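Local structure of flagellar basal body protein (Helicobacter pylori, 5NPY) at residues 188-193 with 361-366; 402-407 with 435-440; 367-372 with 406-411; 182-187 with 474-479. The protein is a hook protein of the bacterial flagellum and probably assembles into the flexible joint that passes motor torque on to the filament. All blocks are in the same frame, centred on the assembly; numbering follows the deposited sequence.

Contact 1: residues 188-193 with 361-366; sequences VLSTKV and VDIYDK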
# COMPACT_ATOMS: atom_id res chain seq x y z
N VAL A 188 -13.61 9.61 1.79
CA VAL A 188 -12.55 10.27 1.03
C VAL A 188 -12.30 9.49 -0.26
O VAL A 188 -12.21 8.26 -0.24
CB VAL A 188 -11.25 10.39 1.85
CG1 VAL A 188 -10.19 11.20 1.06
CG2 VAL A 188 -11.51 11.04 3.19
N LEU A 189 -12.18 10.21 -1.37
CA LEU A 189 -11.84 9.57 -2.63
C LEU A 189 -10.38 9.13 -2.62
O LEU A 189 -9.48 9.90 -2.23
CB LEU A 189 -12.11 10.52 -3.79
CG LEU A 189 -11.58 10.10 -5.16
CD1 LEU A 189 -12.18 8.76 -5.57
CD2 LEU A 189 -11.89 11.18 -6.21
N SER A 190 -10.14 7.90 -3.07
CA SER A 190 -8.79 7.35 -3.18
C SER A 190 -8.13 7.97 -4.41
O SER A 190 -8.55 7.69 -5.53
CB SER A 190 -8.82 5.82 -3.29
OG SER A 190 -9.69 5.21 -2.33
N THR A 191 -7.13 8.82 -4.21
CA THR A 191 -6.35 9.36 -5.32
C THR A 191 -4.90 8.91 -5.31
O THR A 191 -4.13 9.35 -6.17
CB THR A 191 -6.40 10.89 -5.32
OG1 THR A 191 -5.74 11.38 -4.15
CG2 THR A 191 -7.85 11.37 -5.36
N LYS A 192 -4.51 8.04 -4.38
CA LYS A 192 -3.09 7.74 -4.20
C LYS A 192 -2.98 6.39 -3.51
O LYS A 192 -3.40 6.25 -2.37
CB LYS A 192 -2.42 8.85 -3.36
CG LYS A 192 -0.91 8.75 -3.25
CD LYS A 192 -0.32 9.90 -2.41
CE LYS A 192 -0.37 9.61 -0.92
NZ LYS A 192 0.07 10.80 -0.14
N VAL A 193 -2.39 5.41 -4.19
CA VAL A 193 -2.24 4.07 -3.63
C VAL A 193 -0.79 3.61 -3.81
O VAL A 193 -0.27 3.62 -4.93
CB VAL A 193 -3.21 3.08 -4.29
CG1 VAL A 193 -3.00 1.66 -3.75
CG2 VAL A 193 -4.66 3.56 -4.11
N VAL A 361 -6.48 -4.21 -3.58
CA VAL A 361 -6.57 -3.16 -2.57
C VAL A 361 -7.99 -2.60 -2.59
O VAL A 361 -8.57 -2.38 -3.67
CB VAL A 361 -5.54 -2.04 -2.85
CG1 VAL A 361 -5.67 -0.89 -1.87
CG2 VAL A 361 -4.11 -2.61 -2.85
N ASP A 362 -8.56 -2.36 -1.41
CA ASP A 362 -9.84 -1.69 -1.32
C ASP A 362 -9.66 -0.20 -1.58
O ASP A 362 -8.86 0.46 -0.92
CB ASP A 362 -10.48 -1.89 0.06
CG ASP A 362 -10.80 -3.36 0.36
OD1 ASP A 362 -10.81 -3.73 1.56
OD2 ASP A 362 -11.06 -4.13 -0.58
N ILE A 363 -10.42 0.33 -2.53
CA ILE A 363 -10.40 1.76 -2.78
C ILE A 363 -11.83 2.27 -2.82
O ILE A 363 -12.79 1.49 -2.93
CB ILE A 363 -9.65 2.14 -4.08
CG1 ILE A 363 -10.40 1.62 -5.30
CG2 ILE A 363 -8.20 1.61 -4.01
CD1 ILE A 363 -9.88 2.17 -6.64
N TYR A 364 -11.97 3.59 -2.70
CA TYR A 364 -13.25 4.22 -2.42
C TYR A 364 -13.45 5.44 -3.31
O TYR A 364 -12.52 6.23 -3.48
CB TYR A 364 -13.36 4.63 -0.95
CG TYR A 364 -13.02 3.48 -0.04
CD1 TYR A 364 -11.75 3.34 0.50
CD2 TYR A 364 -13.97 2.50 0.25
CE1 TYR A 364 -11.43 2.26 1.33
CE2 TYR A 364 -13.67 1.42 1.07
CZ TYR A 364 -12.40 1.30 1.60
OH TYR A 364 -12.10 0.22 2.42
N ASP A 365 -14.67 5.60 -3.84
CA ASP A 365 -15.02 6.77 -4.64
C ASP A 365 -15.40 7.93 -3.71
O ASP A 365 -15.29 7.84 -2.48
CB ASP A 365 -16.12 6.43 -5.65
CG ASP A 365 -17.45 6.03 -5.00
OD1 ASP A 365 -17.69 6.29 -3.80
OD2 ASP A 365 -18.27 5.46 -5.72
N LYS A 366 -15.86 9.05 -4.28
CA LYS A 366 -16.24 10.20 -3.45
C LYS A 366 -17.39 9.86 -2.51
O LYS A 366 -17.53 10.48 -1.45
CB LYS A 366 -16.63 11.39 -4.33
CG LYS A 366 -15.47 12.05 -5.02
CD LYS A 366 -15.95 13.13 -5.97
CE LYS A 366 -14.82 13.65 -6.83
NZ LYS A 366 -15.24 14.83 -7.63
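Two beta sheets pack face to face here, and S190 and Y364 tie the loop leading into strand 192-198 to the end of strand 346-364. S190 grips both backbone groups of Y364. Its N-H bonds to Y364 O (2.9 Å, 168°) and comes in nearly along the C=O axis. Its OG accepts from Y364 N at 2.8 Å, with an angle of 159°. With chi1 -47°, OG lies beside the backbone N of S190, and N and OG can reach O and N of the same residue, Y364. Q471 is a further hydrogen-bond partner of the S190 hydroxyl, on strand 465-471. L189 sits next to this grip. Its CD1 comes within 3.3 Å of Y364 O. Its other branch, CD2, rests on the aliphatic chain of K366, 3.9 Å from CG. D365, between Y364 and K366, forms a salt bridge through OD2 with K440. Further along, the contact becomes purely apolar. V193 carries its two methyls to two different residues of the facing strand. V193 CG1 meets V361 CG1 tip to tip at 4.1 Å. The side chains of V193 and I363 cross at about a right angle, with CG2 to CG2 at 4.0 Å.

Contact 2: residues 402-407 with 435-440; sequences SYIVDP and MTLDFK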
# COMPACT_ATOMS: atom_id res chain seq x y z
N SER A 402 -2.70 -3.83 -14.35
CA SER A 402 -3.51 -3.27 -13.28
C SER A 402 -4.80 -2.61 -13.79
O SER A 402 -4.81 -1.96 -14.84
CB SER A 402 -2.73 -2.24 -12.46
OG SER A 402 -1.50 -2.76 -11.98
N TYR A 403 -5.88 -2.76 -13.01
CA TYR A 403 -7.21 -2.26 -13.37
C TYR A 403 -8.06 -2.23 -12.10
O TYR A 403 -7.65 -2.75 -11.05
CB TYR A 403 -7.86 -3.12 -14.45
CG TYR A 403 -7.79 -4.60 -14.13
CD1 TYR A 403 -8.82 -5.22 -13.42
CD2 TYR A 403 -6.68 -5.37 -14.49
CE1 TYR A 403 -8.76 -6.58 -13.09
CE2 TYR A 403 -6.61 -6.73 -14.14
CZ TYR A 403 -7.66 -7.32 -13.45
OH TYR A 403 -7.64 -8.64 -13.10
N ILE A 404 -9.25 -1.64 -12.23
CA ILE A 404 -10.18 -1.45 -11.12
C ILE A 404 -11.48 -2.19 -11.43
O ILE A 404 -12.08 -1.98 -12.49
CB ILE A 404 -10.46 0.04 -10.88
CG1 ILE A 404 -9.18 0.77 -10.49
CG2 ILE A 404 -11.54 0.21 -9.82
CD1 ILE A 404 -9.37 2.26 -10.33
N VAL A 405 -11.92 -3.04 -10.52
CA VAL A 405 -13.14 -3.81 -10.75
C VAL A 405 -14.21 -3.35 -9.77
O VAL A 405 -13.92 -3.02 -8.62
CB VAL A 405 -12.91 -5.34 -10.66
CG1 VAL A 405 -11.44 -5.68 -10.69
CG2 VAL A 405 -13.62 -5.96 -9.45
N ASP A 406 -15.43 -3.29 -10.26
CA ASP A 406 -16.58 -3.08 -9.40
C ASP A 406 -16.88 -4.39 -8.67
O ASP A 406 -17.21 -5.39 -9.33
CB ASP A 406 -17.78 -2.63 -10.22
CG ASP A 406 -19.03 -2.39 -9.38
OD1 ASP A 406 -18.94 -2.31 -8.14
OD2 ASP A 406 -20.11 -2.26 -9.98
N PRO A 407 -16.76 -4.44 -7.34
CA PRO A 407 -17.09 -5.69 -6.64
C PRO A 407 -18.54 -6.08 -6.80
O PRO A 407 -18.88 -7.25 -6.61
CB PRO A 407 -16.75 -5.38 -5.18
CG PRO A 407 -16.94 -3.90 -5.06
CD PRO A 407 -16.54 -3.33 -6.41
N MET A 435 2.16 4.90 -11.81
CA MET A 435 1.32 4.90 -13.00
C MET A 435 0.04 5.67 -12.71
O MET A 435 -0.27 5.99 -11.55
CB MET A 435 1.03 3.46 -13.49
CG MET A 435 -0.16 2.74 -12.82
SD MET A 435 -0.09 0.93 -13.05
CE MET A 435 1.01 0.55 -11.67
N THR A 436 -0.69 6.00 -13.77
CA THR A 436 -1.93 6.75 -13.66
C THR A 436 -3.09 5.91 -14.17
O THR A 436 -3.13 5.53 -15.34
CB THR A 436 -1.88 8.08 -14.42
OG1 THR A 436 -0.92 8.95 -13.79
CG2 THR A 436 -3.28 8.76 -14.37
N LEU A 437 -4.00 5.58 -13.27
CA LEU A 437 -5.23 4.88 -13.61
C LEU A 437 -6.35 5.90 -13.66
O LEU A 437 -6.30 6.92 -12.97
CB LEU A 437 -5.57 3.82 -12.57
CG LEU A 437 -4.42 2.93 -12.13
CD1 LEU A 437 -4.95 1.91 -11.13
CD2 LEU A 437 -3.78 2.27 -13.35
N ASP A 438 -7.37 5.60 -14.44
CA ASP A 438 -8.60 6.38 -14.44
C ASP A 438 -9.63 5.71 -13.54
O ASP A 438 -10.12 4.61 -13.84
CB ASP A 438 -9.15 6.55 -15.86
CG ASP A 438 -10.37 7.44 -15.88
OD1 ASP A 438 -11.50 6.90 -15.80
OD2 ASP A 438 -10.18 8.69 -15.93
N PHE A 439 -9.98 6.37 -12.45
CA PHE A 439 -10.93 5.88 -11.46
C PHE A 439 -12.25 6.66 -11.58
O PHE A 439 -12.48 7.64 -10.86
CB PHE A 439 -10.35 6.00 -10.06
CG PHE A 439 -11.23 5.45 -8.99
CD1 PHE A 439 -11.06 5.85 -7.67
CD2 PHE A 439 -12.19 4.50 -9.28
CE1 PHE A 439 -11.86 5.32 -6.67
CE2 PHE A 439 -12.99 3.97 -8.29
CZ PHE A 439 -12.83 4.37 -6.99
N LYS A 440 -13.12 6.20 -12.48
CA LYS A 440 -14.46 6.78 -12.69
C LYS A 440 -14.38 8.27 -13.00
O LYS A 440 -15.13 9.07 -12.46
CB LYS A 440 -15.36 6.54 -11.47
CG LYS A 440 -16.06 5.20 -11.48
CD LYS A 440 -16.62 4.84 -10.11
CE LYS A 440 -17.70 5.80 -9.69
NZ LYS A 440 -18.40 5.34 -8.46
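I404 and F439 make the closest contact between strands 402-406 and 435-439. I404 CD1 lies 3.8 Å from F439 CD2 and 3.9 Å from F439 CB, so one methyl touches both the ring and its stem. The two side chains cross at about a right angle. F439 CG, anti to its backbone N (chi1 -177°), is placed 3.9 Å from the same I404 CD1. The neighbouring contact is looser: I404 CG1 is 4.4 Å from L437 CD1. At the other end M435 meets S402. M435 SD is 4.1 Å from S402 OG, and the bend at chi3 (84°) leaves CE also close to that oxygen, at 4.2 Å. At these distances it is van der Waals contact; the hydroxyl's hydrogen bond is to S375 OG. The two strands belong to separate sheets stacked face to face. They run in nearly the same direction, 19° apart, with their axes 7.8 Å from each other at the closest point. The next shell packs around these side chains. Y371 meets the F439 ring edge-to-face, and it also packs on I404. L189 and D365 touch F439 as well. L437 also touches L373 and T417, and I413 lies against I404. Y446, on the strand paired with 435-439, packs on S402, M435 and L437. Just past F439, K440 NZ is hydrogen-bonded to Y371 OH.

Contact 3: residues 367-372 with 406-411; sequences AGDKYL and DPKNKT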
# COMPACT_ATOMS: atom_id res chain seq x y z
N ALA A 367 -18.23 8.89 -2.88
CA ALA A 367 -19.36 8.48 -2.05
C ALA A 367 -18.97 7.49 -0.97
O ALA A 367 -19.78 7.23 -0.08
CB ALA A 367 -20.47 7.88 -2.92
N GLY A 368 -17.75 6.94 -1.02
CA GLY A 368 -17.30 5.96 -0.06
C GLY A 368 -17.59 4.53 -0.45
O GLY A 368 -17.39 3.63 0.37
N ASP A 369 -18.03 4.31 -1.68
CA ASP A 369 -18.29 2.97 -2.19
C ASP A 369 -16.98 2.27 -2.53
O ASP A 369 -16.06 2.87 -3.09
CB ASP A 369 -19.18 3.02 -3.44
CG ASP A 369 -20.65 3.20 -3.10
OD1 ASP A 369 -21.32 2.20 -2.77
OD2 ASP A 369 -21.12 4.35 -3.17
N LYS A 370 -16.93 0.98 -2.23
CA LYS A 370 -15.72 0.22 -2.40
C LYS A 370 -15.59 -0.25 -3.85
O LYS A 370 -16.54 -0.76 -4.44
CB LYS A 370 -15.70 -0.97 -1.45
CG LYS A 370 -14.35 -1.70 -1.39
CD LYS A 370 -14.45 -2.95 -0.50
CE LYS A 370 -15.32 -4.04 -1.15
NZ LYS A 370 -15.73 -5.11 -0.19
N TYR A 371 -14.40 -0.04 -4.41
CA TYR A 371 -13.94 -0.65 -5.64
C TYR A 371 -12.64 -1.40 -5.35
O TYR A 371 -12.04 -1.24 -4.28
CB TYR A 371 -13.73 0.42 -6.72
CG TYR A 371 -15.02 0.99 -7.26
CD1 TYR A 371 -15.52 0.58 -8.49
CD2 TYR A 371 -15.73 1.95 -6.55
CE1 TYR A 371 -16.69 1.09 -9.00
CE2 TYR A 371 -16.92 2.48 -7.05
CZ TYR A 371 -17.39 2.05 -8.28
OH TYR A 371 -18.56 2.55 -8.81
N LEU A 372 -12.22 -2.25 -6.28
CA LEU A 372 -11.12 -3.18 -6.03
C LEU A 372 -9.98 -2.92 -7.01
O LEU A 372 -10.11 -3.19 -8.21
CB LEU A 372 -11.63 -4.61 -6.13
CG LEU A 372 -12.69 -5.08 -5.11
CD1 LEU A 372 -13.16 -6.48 -5.49
CD2 LEU A 372 -12.19 -5.06 -3.64
N ASP A 406 -15.43 -3.29 -10.26
CA ASP A 406 -16.58 -3.08 -9.40
C ASP A 406 -16.88 -4.39 -8.67
O ASP A 406 -17.21 -5.39 -9.33
CB ASP A 406 -17.78 -2.63 -10.22
CG ASP A 406 -19.03 -2.39 -9.38
OD1 ASP A 406 -18.94 -2.31 -8.14
OD2 ASP A 406 -20.11 -2.26 -9.98
N PRO A 407 -16.76 -4.44 -7.34
CA PRO A 407 -17.09 -5.69 -6.64
C PRO A 407 -18.54 -6.08 -6.80
O PRO A 407 -18.88 -7.25 -6.61
CB PRO A 407 -16.75 -5.38 -5.18
CG PRO A 407 -16.94 -3.90 -5.06
CD PRO A 407 -16.54 -3.33 -6.41
N LYS A 408 -19.41 -5.13 -7.16
CA LYS A 408 -20.84 -5.38 -7.21
C LYS A 408 -21.25 -6.17 -8.44
O LYS A 408 -22.26 -6.88 -8.39
CB LYS A 408 -21.61 -4.04 -7.14
CG LYS A 408 -21.80 -3.52 -5.69
CD LYS A 408 -21.84 -2.00 -5.61
CE LYS A 408 -20.43 -1.43 -5.52
NZ LYS A 408 -20.14 -0.88 -4.17
N ASN A 409 -20.51 -6.06 -9.55
CA ASN A 409 -20.77 -6.89 -10.72
C ASN A 409 -19.52 -7.63 -11.18
O ASN A 409 -19.52 -8.19 -12.29
CB ASN A 409 -21.37 -6.07 -11.88
CG ASN A 409 -20.47 -4.92 -12.35
OD1 ASN A 409 -19.26 -4.91 -12.11
ND2 ASN A 409 -21.07 -3.95 -13.04
N LYS A 410 -18.46 -7.66 -10.35
CA LYS A 410 -17.21 -8.38 -10.63
C LYS A 410 -16.68 -8.06 -12.02
O LYS A 410 -16.19 -8.94 -12.74
CB LYS A 410 -17.38 -9.88 -10.43
CG LYS A 410 -18.09 -10.26 -9.13
CD LYS A 410 -18.24 -11.79 -9.02
CE LYS A 410 -17.54 -12.35 -7.79
NZ LYS A 410 -18.28 -11.96 -6.56
N THR A 411 -16.77 -6.80 -12.40
CA THR A 411 -16.38 -6.36 -13.72
C THR A 411 -15.47 -5.14 -13.64
O THR A 411 -15.73 -4.23 -12.84
CB THR A 411 -17.63 -6.04 -14.55
OG1 THR A 411 -18.48 -7.20 -14.57
CG2 THR A 411 -17.26 -5.65 -15.98
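P407 lies against the start of strand 370-381, and each outer atom of its ring meets something there. P407 CB packs on L372, 3.8 Å from CD1, and the two side chains meet at a slant. P407 CG moves on to the backbone and lies 3.2 Å from K370 O. P407 CD is equally close to that oxygen and sits 3.8 Å from Y371 CA. One edge of the ring, CG and CD, therefore rests on the K370 carbonyl oxygen. The residues on either side of P407 add to this. D406 comes beside the Y371 ring, with D406 CB 4.1 Å from Y371 CE1, and its carboxylate plane is turned 35° from the ring. The phenol oxygen of Y371 is hydrogen-bonded to K440 NZ. K408 bends back over the strand through its outer torsions. Its NZ forms a salt bridge with D369 OD1 at 3.6 Å, a long one, and lies near K370 O as well. Its position over the Y371 ring gives at most a weak cation-pi attraction. The loop is braced from within. D406 OD1 accepts from K408 N (3.0 Å, 162°), and the N-H comes from above the carboxylate plane. D406 N bonds to T411 O at 2.8 Å. K410 has left-handed backbone angles, and both K410 and T411 face D406. The arrangement is that of a beta-hairpin turn between strands 396-406 and 411-423, with an Asx turn at D406 and a G1 beta bulge at K410 and T411.

Contact 4: residues 182-187 with 474-479; sequences DLTYQP and KPRGIF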
# COMPACT_ATOMS: atom_id res chain seq x y z
N ASP A 182 -24.42 13.80 16.88
CA ASP A 182 -24.55 13.13 15.59
C ASP A 182 -23.37 13.49 14.71
O ASP A 182 -23.41 14.50 13.99
CB ASP A 182 -25.88 13.49 14.91
CG ASP A 182 -25.94 13.01 13.47
OD1 ASP A 182 -26.10 11.79 13.25
OD2 ASP A 182 -25.83 13.85 12.54
N LEU A 183 -22.32 12.69 14.76
CA LEU A 183 -21.12 12.92 13.96
C LEU A 183 -20.94 11.76 12.99
O LEU A 183 -20.77 10.61 13.42
CB LEU A 183 -19.89 13.08 14.85
CG LEU A 183 -19.31 14.49 14.97
CD1 LEU A 183 -18.47 14.84 13.76
CD2 LEU A 183 -20.42 15.49 15.11
N THR A 184 -20.99 12.05 11.70
CA THR A 184 -20.60 11.08 10.69
C THR A 184 -19.16 11.33 10.27
O THR A 184 -18.57 12.38 10.56
CB THR A 184 -21.52 11.13 9.46
OG1 THR A 184 -21.55 12.45 8.90
CG2 THR A 184 -22.95 10.68 9.83
N TYR A 185 -18.58 10.34 9.61
CA TYR A 185 -17.24 10.43 9.05
C TYR A 185 -17.37 10.55 7.54
O TYR A 185 -17.86 9.63 6.89
CB TYR A 185 -16.41 9.20 9.40
CG TYR A 185 -14.98 9.31 8.97
CD1 TYR A 185 -14.01 9.77 9.85
CD2 TYR A 185 -14.59 8.96 7.69
CE1 TYR A 185 -12.70 9.88 9.47
CE2 TYR A 185 -13.27 9.06 7.30
CZ TYR A 185 -12.33 9.53 8.20
OH TYR A 185 -11.02 9.63 7.84
N GLN A 186 -16.94 11.68 6.98
CA GLN A 186 -17.09 11.85 5.54
C GLN A 186 -16.13 10.91 4.82
O GLN A 186 -14.95 10.80 5.22
CB GLN A 186 -16.88 13.30 5.08
CG GLN A 186 -17.99 14.29 5.47
CD GLN A 186 -19.35 14.02 4.83
OE1 GLN A 186 -19.70 12.88 4.52
NE2 GLN A 186 -20.13 15.08 4.65
N PRO A 187 -16.58 10.19 3.80
CA PRO A 187 -15.65 9.36 3.03
C PRO A 187 -14.69 10.24 2.24
O PRO A 187 -14.90 11.45 2.07
CB PRO A 187 -16.58 8.55 2.12
CG PRO A 187 -17.83 9.36 2.02
CD PRO A 187 -17.97 10.01 3.36
N LYS A 474 -11.08 6.77 2.10
CA LYS A 474 -11.73 6.38 3.36
C LYS A 474 -13.19 6.09 3.08
O LYS A 474 -13.81 6.78 2.27
CB LYS A 474 -11.64 7.45 4.47
CG LYS A 474 -10.26 8.02 4.74
CD LYS A 474 -9.53 7.29 5.84
CE LYS A 474 -8.02 7.47 5.71
NZ LYS A 474 -7.44 6.57 4.64
N PRO A 475 -13.77 5.09 3.74
CA PRO A 475 -15.21 4.84 3.60
C PRO A 475 -16.06 5.61 4.60
O PRO A 475 -15.58 6.11 5.63
CB PRO A 475 -15.31 3.32 3.86
CG PRO A 475 -14.17 3.03 4.79
CD PRO A 475 -13.07 4.01 4.47
N ARG A 476 -17.34 5.72 4.26
CA ARG A 476 -18.34 6.28 5.16
C ARG A 476 -18.28 5.60 6.53
O ARG A 476 -17.98 4.41 6.65
CB ARG A 476 -19.72 6.11 4.51
CG ARG A 476 -20.81 7.04 5.01
CD ARG A 476 -21.06 8.21 4.05
NE ARG A 476 -21.50 9.40 4.77
CZ ARG A 476 -21.83 10.56 4.20
NH1 ARG A 476 -21.79 10.69 2.88
NH2 ARG A 476 -22.21 11.59 4.95
N GLY A 477 -18.54 6.37 7.59
CA GLY A 477 -18.62 5.79 8.92
C GLY A 477 -19.60 6.53 9.81
O GLY A 477 -19.89 7.72 9.60
N ILE A 478 -20.10 5.82 10.82
CA ILE A 478 -20.94 6.41 11.86
C ILE A 478 -20.10 6.51 13.12
O ILE A 478 -19.17 5.72 13.33
CB ILE A 478 -22.22 5.59 12.13
CG1 ILE A 478 -21.87 4.18 12.63
CG2 ILE A 478 -23.08 5.53 10.88
CD1 ILE A 478 -22.56 3.73 13.90
N PHE A 479 -20.44 7.47 13.98
CA PHE A 479 -19.75 7.58 15.25
C PHE A 479 -19.98 6.33 16.08
O PHE A 479 -21.08 5.78 16.11
CB PHE A 479 -20.22 8.81 16.04
CG PHE A 479 -19.65 8.88 17.44
CD1 PHE A 479 -18.33 9.27 17.65
CD2 PHE A 479 -20.41 8.50 18.53
CE1 PHE A 479 -17.79 9.31 18.93
CE2 PHE A 479 -19.88 8.54 19.82
CZ PHE A 479 -18.57 8.95 20.01
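Y185 and G477 form an antiparallel hydrogen-bonded pair, and the side chains around them divide between two faces. Y185 N bonds to G477 O at 2.9 Å (168°). The return bond, G477 N to Y185 O, is weak, as is F479 N to L183 O. The ring of Y185 and the side chain of K474 cross at a slant. K474 CB lies at the ring edge, 3.6 Å from Y185 CE2, and K474 CD is 3.4 Å from Y185 OH. F494 meets the same ring edge-to-face. G477 has no side chain, and Y185 CB approaches the G477 backbone, 3.8 Å from its O.

R476 belongs to the other side. It lies alongside Q186, pointing the same way, with the amide and guanidinium planes 69° apart. Q186 OE1 and P187 CD sit over the same guanidinium face. Q186 OE1 is 2.9 Å from R476 NH2, but the angle is too poor for a hydrogen bond. P187 CD also touches R476 CD at 3.6 Å, and P187 CB is 3.3 Å from K474 O. T184 OG1 is near the guanidinium edge. The two segments appear to run side by side where the chain passes between two beta-rich parts of the molecule. The chemistry suggests a pairing that rests on one straight backbone bond, two weak ones and side-chain packing. The exposed guanidinium probably adds an undirected attraction to the amide oxygen.

Contact 2 is the buried one, an apolar layer between two sheets. Contact 1 joins the same two sheets but lies where a loop meets the end of a strand and is only partly buried. It mixes valine and isoleucine packing with hydrogen bonds to the Y364 backbone, one of them taken by a serine hydroxyl. Contact 3 is on the surface. It sets the turn after strand 396-406 against the start of strand 370-381, by a proline and a long salt bridge. Contact 4 lies farther from the chain centre and is the one with strand pairing across its segments. Contacts 1, 2 and 3 meet around F439, Y371 and D365. P187 packs on K366 and G368, while contacts 2 and 4 do not touch.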